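Local coordinates for protein angel homolog 2 (Homo sapiens, PDB 6RW0), which removes 2',3'-cyclic phosphates as a phosphatase of the CCR4/nocturin family and probably binds the 3' untranslated regions of mRNA, at residues P117-K129 against C139-V153. Sequence-based numbering, arbitrary orientation.
Sequences PSLESLGYHCEYK and CAICFKHSKFSLLSV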
loop_
_atom_site.group_PDB
_atom_site.type_symbol
_atom_site.label_atom_id
_atom_site.label_comp_id
_atom_site.label_asym_id
_atom_site.label_seq_id
_atom_site.Cartn_x
_atom_site.Cartn_y
_atom_site.Cartn_z
ATOM N N PRO A 117 -5.309 13.002 16.725
ATOM C CA PRO A 117 -5.082 13.213 18.143
ATOM C C PRO A 117 -4.845 11.888 18.880
ATOM O O PRO A 117 -4.025 11.841 19.713
ATOM C CB PRO A 117 -6.356 13.915 18.618
ATOM C CG PRO A 117 -6.897 14.554 17.391
ATOM C CD PRO A 117 -6.591 13.553 16.307
ATOM N N SER A 118 -5.585 10.844 18.533
ATOM C CA SER A 118 -5.421 9.565 19.211
ATOM C C SER A 118 -4.048 8.970 18.939
ATOM O O SER A 118 -3.395 8.462 19.855
ATOM C CB SER A 118 -6.527 8.595 18.790
ATOM O OG SER A 118 -7.799 9.044 19.237
ATOM N N LEU A 119 -3.574 9.045 17.695
ATOM C CA LEU A 119 -2.257 8.503 17.397
ATOM C C LEU A 119 -1.150 9.333 18.039
ATOM O O LEU A 119 -0.157 8.772 18.514
ATOM C CB LEU A 119 -2.059 8.396 15.888
ATOM C CG LEU A 119 -3.011 7.429 15.182
ATOM C CD1 LEU A 119 -2.789 7.409 13.673
ATOM C CD2 LEU A 119 -2.855 6.013 15.747
ATOM N N GLU A 120 -1.331 10.640 18.009
ATOM C CA GLU A 120 -0.311 11.486 18.702
ATOM C C GLU A 120 -0.184 11.204 20.244
ATOM O O GLU A 120 0.920 11.029 20.943
ATOM C CB GLU A 120 -0.553 12.977 18.444
ATOM C CG GLU A 120 -0.417 13.382 16.980
ATOM C CD GLU A 120 0.935 13.855 16.455
ATOM O OE1 GLU A 120 1.637 14.552 17.196
ATOM O OE2 GLU A 120 1.255 13.556 15.286
ATOM N N SER A 121 -1.347 10.816 20.806
ATOM C CA SER A 121 -1.341 10.468 22.223
ATOM C C SER A 121 -0.573 9.177 22.478
ATOM O O SER A 121 -0.052 8.979 23.582
ATOM C CB SER A 121 -2.770 10.371 22.765
ATOM O OG SER A 121 -3.420 9.189 22.332
ATOM N N LEU A 122 -0.492 8.294 21.482
ATOM C CA LEU A 122 0.244 7.041 21.581
ATOM C C LEU A 122 1.728 7.198 21.261
ATOM O O LEU A 122 2.467 6.205 21.311
ATOM C CB LEU A 122 -0.360 5.995 20.636
ATOM C CG LEU A 122 -1.793 5.531 20.895
ATOM C CD1 LEU A 122 -2.275 4.560 19.828
ATOM C CD2 LEU A 122 -1.884 4.903 22.291
ATOM N N GLY A 123 2.211 8.393 20.937
ATOM C CA GLY A 123 3.636 8.630 20.691
ATOM C C GLY A 123 3.986 8.686 19.220
ATOM O O GLY A 123 5.143 8.634 18.931
ATOM N N TYR A 124 3.009 8.807 18.336
ATOM C CA TYR A 124 3.297 8.861 16.893
ATOM C C TYR A 124 3.341 10.297 16.387
ATOM O O TYR A 124 2.566 11.091 16.833
ATOM C CB TYR A 124 2.199 8.193 16.072
ATOM C CG TYR A 124 2.144 6.699 16.205
ATOM C CD1 TYR A 124 3.009 5.890 15.512
ATOM C CD2 TYR A 124 1.239 6.107 17.056
ATOM C CE1 TYR A 124 2.980 4.523 15.653
ATOM C CE2 TYR A 124 1.194 4.739 17.212
ATOM C CZ TYR A 124 2.061 3.944 16.500
ATOM O OH TYR A 124 2.035 2.602 16.645
ATOM N N HIS A 125 4.261 10.582 15.490
ATOM C CA HIS A 125 4.227 11.802 14.671
ATOM C C HIS A 125 3.483 11.387 13.396
ATOM O O HIS A 125 3.881 10.424 12.832
ATOM C CB HIS A 125 5.619 12.270 14.337
ATOM C CG HIS A 125 5.535 13.432 13.437
ATOM N ND1 HIS A 125 5.131 14.632 13.885
ATOM C CD2 HIS A 125 5.631 13.547 12.114
ATOM C CE1 HIS A 125 5.055 15.460 12.898
ATOM N NE2 HIS A 125 5.395 14.829 11.848
ATOM N N CYS A 126 2.491 12.133 12.947
ATOM C CA CYS A 126 1.641 11.757 11.822
ATOM C C CYS A 126 1.775 12.742 10.668
ATOM O O CYS A 126 1.737 13.958 10.872
ATOM C CB CYS A 126 0.172 11.750 12.254
ATOM S SG CYS A 126 -0.190 10.600 13.595
ATOM N N GLU A 127 1.886 12.204 9.449
ATOM C CA GLU A 127 1.889 13.004 8.226
ATOM C C GLU A 127 0.833 12.480 7.267
ATOM O O GLU A 127 0.752 11.269 7.025
ATOM C CB GLU A 127 3.265 12.976 7.548
ATOM C CG GLU A 127 4.367 13.691 8.322
ATOM C CD GLU A 127 4.231 15.211 8.334
ATOM O OE1 GLU A 127 3.439 15.775 7.535
ATOM O OE2 GLU A 127 4.934 15.845 9.152
ATOM N N TYR A 128 0.046 13.386 6.692
ATOM C CA TYR A 128 -1.103 13.028 5.877
ATOM C C TYR A 128 -0.977 13.587 4.475
ATOM O O TYR A 128 -0.425 14.668 4.259
ATOM C CB TYR A 128 -2.355 13.641 6.503
ATOM C CG TYR A 128 -3.716 13.341 5.915
ATOM C CD1 TYR A 128 -4.161 12.040 5.730
ATOM C CD2 TYR A 128 -4.600 14.373 5.641
ATOM C CE1 TYR A 128 -5.430 11.788 5.248
ATOM C CE2 TYR A 128 -5.872 14.132 5.163
ATOM C CZ TYR A 128 -6.285 12.840 4.966
ATOM O OH TYR A 128 -7.562 12.622 4.509
ATOM N N LYS A 129 -1.538 12.854 3.524
ATOM C CA LYS A 129 -1.733 13.361 2.172
ATOM C C LYS A 129 -3.105 12.916 1.689
ATOM O O LYS A 129 -3.327 11.727 1.438
ATOM C CB LYS A 129 -0.637 12.880 1.226
ATOM C CG LYS A 129 -0.814 13.346 -0.212
ATOM C CD LYS A 129 -0.847 14.876 -0.317
ATOM C CE LYS A 129 -1.009 15.320 -1.745
ATOM N NZ LYS A 129 -1.187 16.788 -1.853
ATOM N N CYS A 139 -3.829 9.016 2.414
ATOM C CA CYS A 139 -2.810 8.184 3.028
ATOM C C CYS A 139 -2.165 8.916 4.195
ATOM O O CYS A 139 -1.946 10.136 4.151
ATOM C CB CYS A 139 -1.687 7.878 2.037
ATOM S SG CYS A 139 -2.119 6.821 0.676
ATOM N N ALA A 140 -1.797 8.166 5.219
ATOM C CA ALA A 140 -1.016 8.711 6.315
ATOM C C ALA A 140 0.188 7.816 6.558
ATOM O O ALA A 140 0.101 6.595 6.411
ATOM C CB ALA A 140 -1.836 8.853 7.599
ATOM N N ILE A 141 1.317 8.427 6.895
ATOM C CA ILE A 141 2.464 7.704 7.433
ATOM C C ILE A 141 2.758 8.289 8.802
ATOM O O ILE A 141 2.939 9.504 8.938
ATOM C CB ILE A 141 3.707 7.771 6.529
ATOM C CG1 ILE A 141 3.438 7.158 5.161
ATOM C CG2 ILE A 141 4.862 7.010 7.192
ATOM C CD1 ILE A 141 4.574 7.361 4.136
ATOM N N CYS A 142 2.793 7.428 9.810
ATOM C CA CYS A 142 2.994 7.825 11.190
ATOM C C CYS A 142 4.156 7.017 11.742
ATOM O O CYS A 142 4.374 5.874 11.340
ATOM C CB CYS A 142 1.736 7.531 12.010
ATOM S SG CYS A 142 0.180 8.080 11.240
ATOM N N PHE A 143 4.923 7.584 12.649
ATOM C CA PHE A 143 6.087 6.856 13.194
ATOM C C PHE A 143 6.307 7.274 14.647
ATOM O O PHE A 143 5.958 8.359 15.005
ATOM C CB PHE A 143 7.319 7.097 12.319
ATOM C CG PHE A 143 7.767 8.527 12.326
ATOM C CD1 PHE A 143 7.367 9.411 11.350
ATOM C CD2 PHE A 143 8.526 8.991 13.373
ATOM C CE1 PHE A 143 7.775 10.725 11.404
ATOM C CE2 PHE A 143 8.929 10.302 13.426
ATOM C CZ PHE A 143 8.559 11.157 12.437
ATOM N N LYS A 144 6.802 6.356 15.461
ATOM C CA LYS A 144 7.045 6.670 16.885
ATOM C C LYS A 144 8.171 7.695 16.936
ATOM O O LYS A 144 9.217 7.407 16.425
ATOM C CB LYS A 144 7.428 5.402 17.648
ATOM C CG LYS A 144 6.287 4.422 17.840
ATOM C CD LYS A 144 5.161 4.973 18.650
ATOM C CE LYS A 144 4.251 3.899 19.199
ATOM N NZ LYS A 144 4.939 3.107 20.235
ATOM N N HIS A 145 8.001 8.810 17.635
ATOM C CA HIS A 145 9.090 9.820 17.703
ATOM C C HIS A 145 10.254 9.314 18.562
ATOM O O HIS A 145 11.315 9.815 18.379
ATOM C CB HIS A 145 8.572 11.230 17.982
ATOM C CG HIS A 145 7.531 11.317 19.012
ATOM N ND1 HIS A 145 7.798 11.043 20.319
ATOM C CD2 HIS A 145 6.246 11.696 18.940
ATOM C CE1 HIS A 145 6.704 11.219 21.019
ATOM N NE2 HIS A 145 5.742 11.609 20.192
ATOM N N SER A 146 10.048 8.339 19.440
ATOM C CA SER A 146 11.112 7.664 20.210
ATOM C C SER A 146 12.030 6.855 19.284
ATOM O O SER A 146 13.131 6.595 19.690
ATOM C CB SER A 146 10.528 6.800 21.291
ATOM O OG SER A 146 9.928 5.635 20.770
ATOM N N LYS A 147 11.556 6.383 18.131
ATOM C CA LYS A 147 12.342 5.515 17.226
ATOM C C LYS A 147 12.966 6.261 16.046
ATOM O O LYS A 147 13.948 5.783 15.558
ATOM C CB LYS A 147 11.447 4.408 16.669
ATOM C CG LYS A 147 11.035 3.343 17.666
ATOM C CD LYS A 147 12.151 2.413 18.068
ATOM C CE LYS A 147 12.549 1.408 17.014
ATOM N NZ LYS A 147 13.491 0.399 17.556
ATOM N N PHE A 148 12.416 7.382 15.607
ATOM C CA PHE A 148 12.956 8.071 14.417
ATOM C C PHE A 148 12.802 9.585 14.486
ATOM O O PHE A 148 11.930 10.072 15.162
ATOM C CB PHE A 148 12.159 7.738 13.146
ATOM C CG PHE A 148 12.007 6.282 12.805
ATOM C CD1 PHE A 148 12.940 5.645 12.030
ATOM C CD2 PHE A 148 10.912 5.569 13.237
ATOM C CE1 PHE A 148 12.782 4.318 11.712
ATOM C CE2 PHE A 148 10.771 4.233 12.927
ATOM C CZ PHE A 148 11.703 3.611 12.157
ATOM N N SER A 149 13.671 10.278 13.762
ATOM C CA SER A 149 13.484 11.681 13.429
ATOM C C SER A 149 13.088 11.807 11.963
ATOM O O SER A 149 13.434 10.967 11.128
ATOM C CB SER A 149 14.765 12.493 13.635
ATOM O OG SER A 149 15.156 12.522 15.000
ATOM N N LEU A 150 12.381 12.880 11.647
ATOM C CA LEU A 150 11.889 13.107 10.298
ATOM C C LEU A 150 12.889 13.952 9.522
ATOM O O LEU A 150 13.222 15.066 9.939
ATOM C CB LEU A 150 10.559 13.837 10.397
ATOM C CG LEU A 150 9.831 14.168 9.103
ATOM C CD1 LEU A 150 9.584 12.938 8.264
ATOM C CD2 LEU A 150 8.540 14.866 9.498
ATOM N N LEU A 151 13.340 13.437 8.380
ATOM C CA LEU A 151 14.230 14.202 7.517
ATOM C C LEU A 151 13.479 14.942 6.413
ATOM O O LEU A 151 13.829 16.083 6.091
ATOM C CB LEU A 151 15.288 13.289 6.895
ATOM C CG LEU A 151 16.174 12.562 7.910
ATOM C CD1 LEU A 151 17.206 11.713 7.192
ATOM C CD2 LEU A 151 16.850 13.557 8.825
ATOM N N SER A 152 12.475 14.313 5.807
ATOM C CA SER A 152 11.718 14.982 4.761
ATOM C C SER A 152 10.362 14.323 4.567
ATOM O O SER A 152 10.177 13.131 4.839
ATOM C CB SER A 152 12.479 15.001 3.430
ATOM O OG SER A 152 12.682 13.698 2.933
ATOM N N VAL A 153 9.426 15.134 4.080
ATOM C CA VAL A 153 8.068 14.719 3.751
ATOM C C VAL A 153 7.856 15.014 2.276
ATOM O O VAL A 153 8.040 16.155 1.832
ATOM C CB VAL A 153 7.040 15.478 4.607
ATOM C CG1 VAL A 153 5.625 14.988 4.276
ATOM C CG2 VAL A 153 7.361 15.332 6.083
HETATM O O HOH W 1 3.038 12.362 19.851
HETATM O O HOH W 2 7.247 7.732 20.606
#
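Tyr124 and Lys144 pair at one end of an antiparallel beta hairpin, whose strand 124-129 edges one sheet of the endonuclease/exonuclease/phosphatase fold. The chain enters this strand from helix 108-121 through a Schellman motif at Gly123, and strand 148-153 passes to the second sheet. Folding twice along its length, the Lys144 chain curls over one face of the Tyr124 phenol, with CE 3.8 Å from the ring centroid; its NZ goes on to a salt bridge with Asp97, while the Tyr124 hydroxyl bonds to Ala98 O. Were the tyrosine an alanine here, the lysine methylenes would probably lose the ring they lie on, and Ala98 O its hydroxyl partner. Beside the phenol, Cys126 SG and Cys142 SG lie 3.5 Å apart, too far for a disulfide, and Leu119 pushes CD1 against Cys142 SG, fitting the helix onto this face of the hairpin.

His125, Glu127, Ile141 and Phe143 occupy the other face. Phe143 CG sits between the backbone N and the carbonyl carbon (chi1 65°), which brings the ring toward strand 124-129, where it takes His125 CB over one face, 4.0 Å from its centroid, while the imidazole, its plane turned 48° from the phenyl, brings CD2 against Phe143 CE1. His125 NE2 donates to Glu127 OE2 at 2.9 Å, nearly in the imidazole plane but on the anti side of the carboxylate and 32° out of the carboxylate plane. Leu150 CD2 fits against both ends of this bond, and Val153 CG2 abuts the carboxylate carbon, so strand 148-153 packs across this pair. Near the turn, His145 N bonds to Gly123 O, and the same oxygen sits 3.2 Å above the plane of the His145 imidazole, off-centre over the ring.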